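Local structure of splicing factor U2AF 35 kDa subunit (Homo sapiens, 1JMT) at residues E46-Y51 and D87-R91; Q2-N8 and N70-R76; A81-V85 and H99-S103; Y36-F40 and E56-C60. The protein helps select 3' splice sites in pre-mRNA as the small subunit of the U2AF heterodimer, this chain being its RRM-type domain that binds a peptide of the large subunit. The protein carries 1 engineered substitution. All coordinates share one frame. Residue numbers count along the deposited sequence, not the author numbering.

Interaction 1. Residues E46-Y51 and D87-R91; sequences EMEEKY and DLNNR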
# COMPACT_ATOMS: atom_id res chain seq x y z
N GLU A 46 0.99 0.51 10.42
CA GLU A 46 0.73 -0.92 10.34
C GLU A 46 2.04 -1.69 10.14
O GLU A 46 2.24 -2.74 10.76
CB GLU A 46 -0.24 -1.22 9.19
CG GLU A 46 -0.62 -2.69 9.03
CD GLU A 46 -1.33 -3.27 10.25
OE1 GLU A 46 -1.96 -2.51 11.01
OE2 GLU A 46 -1.28 -4.51 10.44
N MET A 47 2.94 -1.17 9.30
CA MET A 47 4.22 -1.84 9.07
C MET A 47 4.99 -2.04 10.37
O MET A 47 5.53 -3.12 10.63
CB MET A 47 5.11 -1.06 8.09
CG MET A 47 4.58 -0.99 6.66
SD MET A 47 4.31 -2.61 5.92
CE MET A 47 2.56 -2.78 6.19
N GLU A 48 5.03 -0.99 11.19
CA GLU A 48 5.75 -1.06 12.46
C GLU A 48 4.98 -1.83 13.52
O GLU A 48 5.57 -2.53 14.33
CB GLU A 48 6.06 0.35 12.98
CG GLU A 48 7.04 1.10 12.10
CD GLU A 48 8.17 1.73 12.90
OE1 GLU A 48 7.88 2.63 13.72
OE2 GLU A 48 9.34 1.32 12.71
N GLU A 49 3.66 -1.70 13.52
CA GLU A 49 2.83 -2.38 14.51
C GLU A 49 2.84 -3.90 14.36
O GLU A 49 3.01 -4.62 15.35
CB GLU A 49 1.39 -1.86 14.41
CG GLU A 49 0.80 -1.36 15.72
CD GLU A 49 0.54 -2.47 16.72
OE1 GLU A 49 -0.31 -3.35 16.42
OE2 GLU A 49 1.17 -2.48 17.80
N LYS A 50 2.67 -4.40 13.15
CA LYS A 50 2.62 -5.84 12.96
C LYS A 50 3.81 -6.56 12.33
O LYS A 50 3.99 -7.75 12.56
CB LYS A 50 1.35 -6.22 12.19
CG LYS A 50 0.07 -5.90 12.96
CD LYS A 50 -1.16 -6.50 12.30
CE LYS A 50 -2.44 -6.09 13.01
NZ LYS A 50 -2.49 -6.60 14.41
N TYR A 51 4.63 -5.86 11.55
CA TYR A 51 5.74 -6.54 10.90
C TYR A 51 7.15 -6.23 11.39
O TYR A 51 8.05 -7.05 11.24
CB TYR A 51 5.67 -6.32 9.39
CG TYR A 51 4.36 -6.77 8.80
CD1 TYR A 51 3.54 -5.87 8.11
CD2 TYR A 51 3.91 -8.08 8.95
CE1 TYR A 51 2.32 -6.27 7.60
CE2 TYR A 51 2.68 -8.49 8.44
CZ TYR A 51 1.89 -7.58 7.77
OH TYR A 51 0.66 -7.96 7.28
N ASP A 87 2.61 -12.56 4.79
CA ASP A 87 1.35 -12.19 5.43
C ASP A 87 0.56 -11.16 4.62
O ASP A 87 -0.66 -11.28 4.48
CB ASP A 87 1.60 -11.64 6.84
CG ASP A 87 0.31 -11.41 7.61
OD1 ASP A 87 -0.46 -12.39 7.78
OD2 ASP A 87 0.04 -10.26 8.02
N LEU A 88 1.25 -10.16 4.08
CA LEU A 88 0.59 -9.11 3.31
C LEU A 88 -0.10 -9.66 2.06
O LEU A 88 -1.12 -9.13 1.62
CB LEU A 88 1.58 -8.02 2.91
CG LEU A 88 1.95 -7.08 4.07
CD1 LEU A 88 3.24 -6.34 3.77
CD2 LEU A 88 0.81 -6.11 4.31
N ASN A 89 0.47 -10.71 1.49
CA ASN A 89 -0.14 -11.29 0.31
C ASN A 89 -1.43 -12.04 0.66
O ASN A 89 -2.16 -12.47 -0.24
CB ASN A 89 0.85 -12.19 -0.43
CG ASN A 89 1.70 -11.41 -1.41
OD1 ASN A 89 1.18 -10.61 -2.18
ND2 ASN A 89 3.01 -11.64 -1.40
N ASN A 90 -1.70 -12.19 1.95
CA ASN A 90 -2.91 -12.83 2.44
C ASN A 90 -3.88 -11.78 3.02
O ASN A 90 -4.78 -12.12 3.79
CB ASN A 90 -2.60 -13.86 3.54
CG ASN A 90 -1.87 -15.07 3.01
OD1 ASN A 90 -2.17 -15.55 1.92
ND2 ASN A 90 -0.91 -15.58 3.77
N ARG A 91 -3.69 -10.51 2.67
CA ARG A 91 -4.56 -9.46 3.20
C ARG A 91 -5.17 -8.55 2.14
O ARG A 91 -4.69 -8.45 1.01
CB ARG A 91 -3.80 -8.59 4.21
CG ARG A 91 -3.23 -9.34 5.39
CD ARG A 91 -2.44 -8.41 6.32
NE ARG A 91 -3.30 -7.44 6.99
CZ ARG A 91 -2.86 -6.50 7.83
NH1 ARG A 91 -1.56 -6.41 8.10
NH2 ARG A 91 -3.71 -5.66 8.40

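Interaction 2. Residues Q2-N8 and N70-R76; sequences QTIALLN and NVYVKFR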
# COMPACT_ATOMS: atom_id res chain seq x y z
N GLN A 2 15.86 -6.44 2.38
CA GLN A 2 15.17 -5.87 3.54
C GLN A 2 14.02 -5.00 3.04
O GLN A 2 13.24 -4.46 3.83
CB GLN A 2 16.12 -4.99 4.35
CG GLN A 2 17.36 -5.68 4.86
CD GLN A 2 18.39 -4.69 5.37
OE1 GLN A 2 18.15 -3.97 6.35
NE2 GLN A 2 19.53 -4.62 4.71
N THR A 3 13.93 -4.85 1.73
CA THR A 3 12.91 -4.02 1.13
C THR A 3 11.79 -4.81 0.47
O THR A 3 12.04 -5.77 -0.25
CB THR A 3 13.53 -3.09 0.07
OG1 THR A 3 14.67 -2.43 0.63
CG2 THR A 3 12.51 -2.05 -0.37
N ILE A 4 10.55 -4.38 0.72
CA ILE A 4 9.38 -5.00 0.13
C ILE A 4 8.67 -3.94 -0.70
O ILE A 4 8.86 -2.74 -0.48
CB ILE A 4 8.39 -5.52 1.21
CG1 ILE A 4 7.70 -4.35 1.91
CG2 ILE A 4 9.13 -6.38 2.23
CD1 ILE A 4 6.56 -4.78 2.84
N ALA A 5 7.86 -4.37 -1.66
CA ALA A 5 7.11 -3.46 -2.51
C ALA A 5 5.64 -3.84 -2.51
O ALA A 5 5.30 -5.01 -2.68
CB ALA A 5 7.65 -3.51 -3.94
N LEU A 6 4.78 -2.85 -2.31
CA LEU A 6 3.33 -3.07 -2.34
C LEU A 6 2.94 -2.43 -3.67
O LEU A 6 2.94 -1.20 -3.81
CB LEU A 6 2.67 -2.38 -1.15
CG LEU A 6 3.23 -2.82 0.21
CD1 LEU A 6 2.46 -2.12 1.32
CD2 LEU A 6 3.11 -4.34 0.36
N LEU A 7 2.64 -3.28 -4.64
CA LEU A 7 2.34 -2.84 -6.00
C LEU A 7 1.01 -2.15 -6.26
O LEU A 7 -0.06 -2.67 -5.95
CB LEU A 7 2.49 -4.03 -6.95
CG LEU A 7 3.83 -4.77 -6.78
CD1 LEU A 7 3.88 -5.99 -7.68
CD2 LEU A 7 4.99 -3.82 -7.10
N ASN A 8 1.12 -0.95 -6.82
CA ASN A 8 -0.02 -0.12 -7.18
C ASN A 8 -1.04 -0.03 -6.07
O ASN A 8 -2.24 0.06 -6.32
CB ASN A 8 -0.68 -0.68 -8.44
CG ASN A 8 0.22 -0.60 -9.66
OD1 ASN A 8 -0.13 -1.12 -10.72
ND2 ASN A 8 1.37 0.06 -9.53
N ASN A 70 3.39 2.77 -6.16
CA ASN A 70 3.81 1.65 -5.35
C ASN A 70 4.26 2.20 -4.02
O ASN A 70 4.49 3.41 -3.85
CB ASN A 70 5.00 0.92 -5.96
CG ASN A 70 4.68 0.26 -7.27
OD1 ASN A 70 3.53 -0.06 -7.55
ND2 ASN A 70 5.71 0.02 -8.07
N VAL A 71 4.39 1.30 -3.06
CA VAL A 71 4.88 1.66 -1.75
C VAL A 71 6.10 0.78 -1.53
O VAL A 71 6.07 -0.41 -1.86
CB VAL A 71 3.83 1.39 -0.65
CG1 VAL A 71 4.51 1.42 0.74
CG2 VAL A 71 2.75 2.46 -0.72
N TYR A 72 7.17 1.37 -1.03
CA TYR A 72 8.37 0.61 -0.74
C TYR A 72 8.66 0.80 0.73
O TYR A 72 8.63 1.92 1.23
CB TYR A 72 9.56 1.09 -1.56
CG TYR A 72 9.43 0.75 -3.02
CD1 TYR A 72 8.80 1.63 -3.89
CD2 TYR A 72 9.91 -0.46 -3.52
CE1 TYR A 72 8.64 1.31 -5.23
CE2 TYR A 72 9.75 -0.79 -4.86
CZ TYR A 72 9.11 0.10 -5.71
OH TYR A 72 8.94 -0.22 -7.03
N VAL A 73 8.92 -0.30 1.42
CA VAL A 73 9.20 -0.28 2.84
C VAL A 73 10.50 -1.02 3.10
O VAL A 73 10.62 -2.20 2.79
CB VAL A 73 8.08 -0.96 3.64
CG1 VAL A 73 8.35 -0.85 5.14
CG2 VAL A 73 6.74 -0.34 3.27
N LYS A 74 11.48 -0.33 3.67
CA LYS A 74 12.74 -0.98 3.97
C LYS A 74 12.75 -1.26 5.46
O LYS A 74 12.79 -0.34 6.29
CB LYS A 74 13.92 -0.07 3.60
CG LYS A 74 15.29 -0.74 3.76
CD LYS A 74 16.42 0.23 3.43
CE LYS A 74 17.76 -0.47 3.39
NZ LYS A 74 18.84 0.46 2.96
N PHE A 75 12.66 -2.54 5.81
CA PHE A 75 12.66 -2.95 7.20
C PHE A 75 14.11 -3.05 7.67
O PHE A 75 15.01 -3.34 6.88
CB PHE A 75 11.98 -4.31 7.39
CG PHE A 75 10.48 -4.26 7.22
CD1 PHE A 75 9.89 -4.55 5.99
CD2 PHE A 75 9.66 -3.92 8.29
CE1 PHE A 75 8.50 -4.50 5.83
CE2 PHE A 75 8.27 -3.87 8.14
CZ PHE A 75 7.69 -4.16 6.91
N ARG A 76 14.32 -2.81 8.96
CA ARG A 76 15.66 -2.89 9.52
C ARG A 76 16.15 -4.34 9.45
O ARG A 76 17.34 -4.59 9.31
CB ARG A 76 15.64 -2.42 10.97
CG ARG A 76 17.00 -2.46 11.64
CD ARG A 76 16.95 -1.76 12.99
NE ARG A 76 18.26 -1.75 13.63
CZ ARG A 76 18.54 -1.07 14.73
NH1 ARG A 76 17.60 -0.33 15.32
NH2 ARG A 76 19.76 -1.12 15.25

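Interaction 3. Residues A81-V85 and H99-S103; sequences AEKAV and HAELS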
# COMPACT_ATOMS: atom_id res chain seq x y z
N ALA A 81 10.99 -8.36 6.74
CA ALA A 81 10.60 -8.13 5.36
C ALA A 81 10.02 -9.39 4.72
O ALA A 81 8.94 -9.35 4.13
CB ALA A 81 11.79 -7.65 4.55
N GLU A 82 10.74 -10.50 4.83
CA GLU A 82 10.29 -11.76 4.24
C GLU A 82 8.97 -12.23 4.82
O GLU A 82 8.14 -12.80 4.11
CB GLU A 82 11.36 -12.84 4.43
CG GLU A 82 12.69 -12.50 3.77
CD GLU A 82 13.74 -13.58 3.94
OE1 GLU A 82 13.98 -13.99 5.10
OE2 GLU A 82 14.33 -14.01 2.93
N LYS A 83 8.76 -11.99 6.11
CA LYS A 83 7.51 -12.39 6.74
C LYS A 83 6.38 -11.44 6.39
O LYS A 83 5.22 -11.85 6.31
CB LYS A 83 7.68 -12.46 8.26
CG LYS A 83 8.46 -13.69 8.73
CD LYS A 83 8.60 -13.70 10.25
CE LYS A 83 9.43 -14.88 10.72
NZ LYS A 83 9.65 -14.84 12.20
N ALA A 84 6.70 -10.17 6.20
CA ALA A 84 5.69 -9.18 5.85
C ALA A 84 5.09 -9.54 4.50
O ALA A 84 3.88 -9.54 4.32
CB ALA A 84 6.29 -7.78 5.80
N VAL A 85 5.96 -9.86 3.55
CA VAL A 85 5.52 -10.21 2.20
C VAL A 85 4.50 -11.35 2.22
O VAL A 85 3.44 -11.24 1.60
CB VAL A 85 6.72 -10.60 1.32
CG1 VAL A 85 6.24 -11.11 -0.03
CG2 VAL A 85 7.62 -9.38 1.12
N HIS A 99 -0.67 -6.89 -3.28
CA HIS A 99 0.29 -7.61 -4.12
C HIS A 99 1.66 -7.21 -3.56
O HIS A 99 2.21 -6.17 -3.93
CB HIS A 99 0.16 -7.17 -5.58
CG HIS A 99 -1.04 -7.73 -6.27
ND1 HIS A 99 -1.04 -8.98 -6.87
CD2 HIS A 99 -2.28 -7.23 -6.46
CE1 HIS A 99 -2.23 -9.21 -7.39
NE2 HIS A 99 -3.00 -8.16 -7.16
N ALA A 100 2.16 -8.02 -2.63
CA ALA A 100 3.44 -7.76 -1.98
C ALA A 100 4.56 -8.53 -2.65
O ALA A 100 4.33 -9.60 -3.22
CB ALA A 100 3.36 -8.13 -0.51
N GLU A 101 5.77 -8.02 -2.55
CA GLU A 101 6.90 -8.64 -3.21
C GLU A 101 8.24 -8.11 -2.69
O GLU A 101 8.41 -6.91 -2.51
CB GLU A 101 6.74 -8.36 -4.70
CG GLU A 101 7.88 -8.70 -5.62
CD GLU A 101 7.57 -8.26 -7.04
OE1 GLU A 101 6.55 -8.73 -7.60
OE2 GLU A 101 8.33 -7.45 -7.60
N LEU A 102 9.18 -9.02 -2.43
CA LEU A 102 10.50 -8.59 -1.99
C LEU A 102 11.09 -7.85 -3.18
O LEU A 102 11.03 -8.34 -4.30
CB LEU A 102 11.38 -9.80 -1.67
CG LEU A 102 11.34 -10.39 -0.26
CD1 LEU A 102 12.03 -11.75 -0.26
CD2 LEU A 102 12.02 -9.44 0.71
N SER A 103 11.65 -6.67 -2.94
CA SER A 103 12.23 -5.90 -4.04
C SER A 103 13.74 -5.79 -3.88
O SER A 103 14.23 -5.01 -3.06
CB SER A 103 11.60 -4.50 -4.12
OG SER A 103 11.70 -3.82 -2.89

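Interaction 4. Residues Y36-F40 and E56-C60; sequences YDEFF and EMNVC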
# COMPACT_ATOMS: atom_id res chain seq x y z
N TYR A 36 -2.24 12.08 0.97
CA TYR A 36 -0.99 11.35 0.85
C TYR A 36 -0.42 11.06 2.24
O TYR A 36 -0.01 9.94 2.54
CB TYR A 36 0.03 12.18 0.06
CG TYR A 36 1.40 11.57 -0.04
CD1 TYR A 36 1.74 10.73 -1.10
CD2 TYR A 36 2.37 11.81 0.94
CE1 TYR A 36 3.00 10.15 -1.19
CE2 TYR A 36 3.64 11.24 0.86
CZ TYR A 36 3.95 10.40 -0.21
OH TYR A 36 5.18 9.82 -0.31
N ASP A 37 -0.40 12.08 3.09
CA ASP A 37 0.12 11.93 4.45
C ASP A 37 -0.74 10.97 5.28
O ASP A 37 -0.22 10.21 6.09
CB ASP A 37 0.22 13.29 5.15
CG ASP A 37 1.17 14.24 4.45
OD1 ASP A 37 2.15 13.77 3.82
OD2 ASP A 37 0.94 15.46 4.54
N GLU A 38 -2.05 11.02 5.08
CA GLU A 38 -2.96 10.14 5.81
C GLU A 38 -2.67 8.70 5.40
O GLU A 38 -2.60 7.79 6.23
CB GLU A 38 -4.42 10.47 5.47
CG GLU A 38 -5.43 9.47 6.02
CD GLU A 38 -6.87 9.77 5.62
OE1 GLU A 38 -7.16 9.77 4.40
OE2 GLU A 38 -7.70 10.00 6.51
N PHE A 39 -2.50 8.49 4.10
CA PHE A 39 -2.21 7.17 3.55
C PHE A 39 -0.90 6.64 4.12
O PHE A 39 -0.82 5.51 4.58
CB PHE A 39 -2.11 7.24 2.03
CG PHE A 39 -1.76 5.94 1.39
CD1 PHE A 39 -2.72 4.95 1.20
CD2 PHE A 39 -0.45 5.69 0.97
CE1 PHE A 39 -2.38 3.73 0.60
CE2 PHE A 39 -0.10 4.48 0.37
CZ PHE A 39 -1.07 3.50 0.19
N PHE A 40 0.13 7.49 4.06
CA PHE A 40 1.47 7.17 4.53
C PHE A 40 1.44 6.67 5.98
O PHE A 40 1.92 5.57 6.28
CB PHE A 40 2.37 8.40 4.42
CG PHE A 40 3.84 8.11 4.51
CD1 PHE A 40 4.63 8.10 3.36
CD2 PHE A 40 4.43 7.84 5.74
CE1 PHE A 40 5.99 7.83 3.44
CE2 PHE A 40 5.80 7.56 5.82
CZ PHE A 40 6.58 7.56 4.66
N GLU A 56 13.25 2.81 6.25
CA GLU A 56 12.84 3.80 5.26
C GLU A 56 11.56 3.36 4.59
O GLU A 56 11.31 2.17 4.43
CB GLU A 56 13.89 3.95 4.17
CG GLU A 56 15.18 4.61 4.56
CD GLU A 56 16.13 4.67 3.38
OE1 GLU A 56 15.84 5.40 2.41
OE2 GLU A 56 17.16 3.96 3.42
N MET A 57 10.75 4.33 4.17
CA MET A 57 9.52 4.04 3.48
C MET A 57 9.16 5.19 2.55
O MET A 57 9.41 6.36 2.86
CB MET A 57 8.36 3.82 4.46
CG MET A 57 7.06 3.49 3.76
SD MET A 57 5.66 3.23 4.87
CE MET A 57 4.38 4.11 3.99
N ASN A 58 8.59 4.86 1.40
CA ASN A 58 8.19 5.88 0.44
C ASN A 58 7.00 5.43 -0.39
O ASN A 58 6.85 4.25 -0.72
CB ASN A 58 9.36 6.21 -0.48
CG ASN A 58 9.02 7.32 -1.47
OD1 ASN A 58 8.46 8.36 -1.09
ND2 ASN A 58 9.36 7.10 -2.73
N VAL A 59 6.13 6.38 -0.70
CA VAL A 59 4.95 6.13 -1.52
C VAL A 59 5.31 6.78 -2.85
O VAL A 59 5.57 7.98 -2.91
CB VAL A 59 3.69 6.79 -0.93
CG1 VAL A 59 2.52 6.62 -1.88
CG2 VAL A 59 3.38 6.18 0.42
N CYS A 60 5.34 5.99 -3.91
CA CYS A 60 5.72 6.49 -5.23
C CYS A 60 4.56 6.93 -6.10
O CYS A 60 3.39 6.68 -5.81
CB CYS A 60 6.48 5.42 -6.01
SG CYS A 60 7.94 4.76 -5.21

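Interaction 1. Residues E46-Y51 and D87-R91
On the helical face of this RRM-type domain, the end of helix 22-51 meets the end of helix 78-88 and the type I turn Leu88-Arg91 that follows it. Glu46 comes first: its OE2 forms a salt bridge with Arg91, 3.0 Å from Arg91 NH1, although the exact place of this oxygen is less certain. The next residue, Met47, turns its CA-to-CB bond away, yet its CE comes back to 4.2 Å from Leu88 CD2. Lys50 makes a peripheral contact with Arg91. Tyr51, where the helix widens into a pi-type turn, is the centre of the contact. Its ring packs on Leu88, with Tyr51 CE1 3.6 Å from Leu88 CD2. The second nitrogen of the Arg91 guanidinium, NH2, salt-bridges an acidic side chain of the bound U2AF65 peptide, so the same arginine serves both helix and ligand. The Tyr51 hydroxyl links the two charges: Arg91 NH1 donates to Tyr51 OH at 2.8 Å, and Tyr51 OH donates to Asp87 OD2 at a very short 2.5 Å.

Interaction 2. Residues Q2-N8 and N70-R76
Ile4, Leu6, Val71 and Val73 form the apolar centre, on the sheet face that looks toward the two helices. Ile4 CG1 lies 3.8 Å from Val73 CB and Leu6 CB 4.0 Å from Val71 CB, while Ile4 CD1 reaches the edge of the Phe75 ring, 3.6 Å from Phe75 CE1. Helix 78-88 packs on Ile4 and helix 22-51 on Val71 and Val73. Thr3, Ala5, Tyr72 and Lys74 occupy the other face, where Ala5 CB touches Tyr72 CE2 at 3.6 Å. Between the faces run paired backbone bonds: Ile4 N to Val73 O (3.0 Å) and Val73 N to Ile4 O (3.1 Å), then Leu6 N to Val71 O (2.8 Å) and Val71 N to Leu6 O (3.0 Å). At one end Phe75 N donates to Gln2 O at 2.8 Å. At the other, the chain turns a corner at Asn8, and a side chain replaces the backbone acceptor: Asn8 N donates to Asn70 OD1 at 2.7 Å. Strands 3-7 and 70-75 run antiparallel, at 162°, with strand 96-102 and strand 54-59 flanking them, the central antiparallel pair of the RRM beta-sheet.

Interaction 3. Residues A81-V85 and H99-S103
Val85 fills the middle of this helix-strand contact, and its t rotamer spreads both methyl groups over strand 100-102. Val85 CG1 lies 4.2 Å from Ala100 CB and 4.0 Å from Glu101 N, whereas Val85 CG2 lies 4.1 Å from Leu102 CG and 3.9 Å from Leu102 N. Ala100, pointing toward the helix, is small enough to let the backbone come close: Ala100 CB sits 3.8 Å from Val85 O, and the CA atoms of Ala100 and Val85 are 5.3 Å apart. Leu102 behaves differently. Its CA-to-CB bond leaves sideways, but the side chain, with chi1 at -88° and chi2 in t, carries its end back to the helix. There Leu102 CD2 meets Ala81 CB at 4.2 Å and Leu102 CD1 meets the aliphatic CG of Glu82, also at 4.2 Å. Ala81 and Val85 are one helical turn apart, joined by the bond from Val85 N to Ala81 O at 3.1 Å, so Leu102 spans a full turn. Glu101, between Ala100 and Leu102, directs its CA-to-CB bond away from the helix. The contact buries a modest 245 Å². It lays helix 78-88 against strand 96-102 with short axes 8.0 Å apart and at 153°. Strand 3-11 lies next to strand 96-102, and its Ile4 packs on both Ala81 and Val85, while Phe75 of strand 68-75 touches Ala81 and Ala84.

Interaction 4. Residues Y36-F40 and E56-C60
Helix 36-40 and strand 56-59 run at 138° to each other, their short axes 9.8 Å apart at the closest, with the nearest CA atoms, those of Phe40 and Val59, separated by 7.1 Å. That spacing leaves room for a layer of side chains, in which three aromatic residues from the helix receive Met57 and Val59 from the strand. Val59 points toward the helix and touches all three rings: Val59 CB is 3.4 Å from Tyr36 CE1, and Val59 CG2 lies 3.9 Å from Phe39 CE2, at the ring edge, and 3.7 Å from Phe40 CD1. Met57 stretches out with chi1 and chi2 in t and sets its methyl over the face of Phe40, Met57 CE lying 3.9 Å from the Phe40 ring centroid and almost on its normal. This CH-pi contact is accompanied by a Met-aromatic one, with Met57 SD 4.6 Å from the Phe40 centroid. A single polar link completes the set, the Tyr36 hydroxyl OH donating to Val59 O at 3.2 Å. Behind the contact, Val71 of strand 68-75 touches Phe39 and Val59. Here the long first helix of the domain packs on an outer strand of the sheet, the alpha-on-beta layering of the RRM fold.

Overall arrangement
Interaction 2 touches each of the other three: its centre is about 7 Å from that of interaction 3 and about 11 Å from those of interactions 1 and 4. Backbone atoms extend the sheet from it both ways, Ala5 N standing 2.7 Å from Glu101 O and Lys74 N 2.6 Å from Glu56 O. Leu88 CD1 packs 3.8 Å from Ile4 CD1. Interactions 1 and 3 share helix 78-88, and Asn89 OD1 comes within 2.8 Å of Ala100 N. Interactions 3 and 4, with centres about 17 Å apart, do not touch. The bound U2AF65 peptide lies mainly against interaction 1 (Glu46, Met47, Arg91), meets interaction 4 at Phe39 and the adjacent Glu38, and reaches 99-103 only at His99, outside the packing of interaction 3.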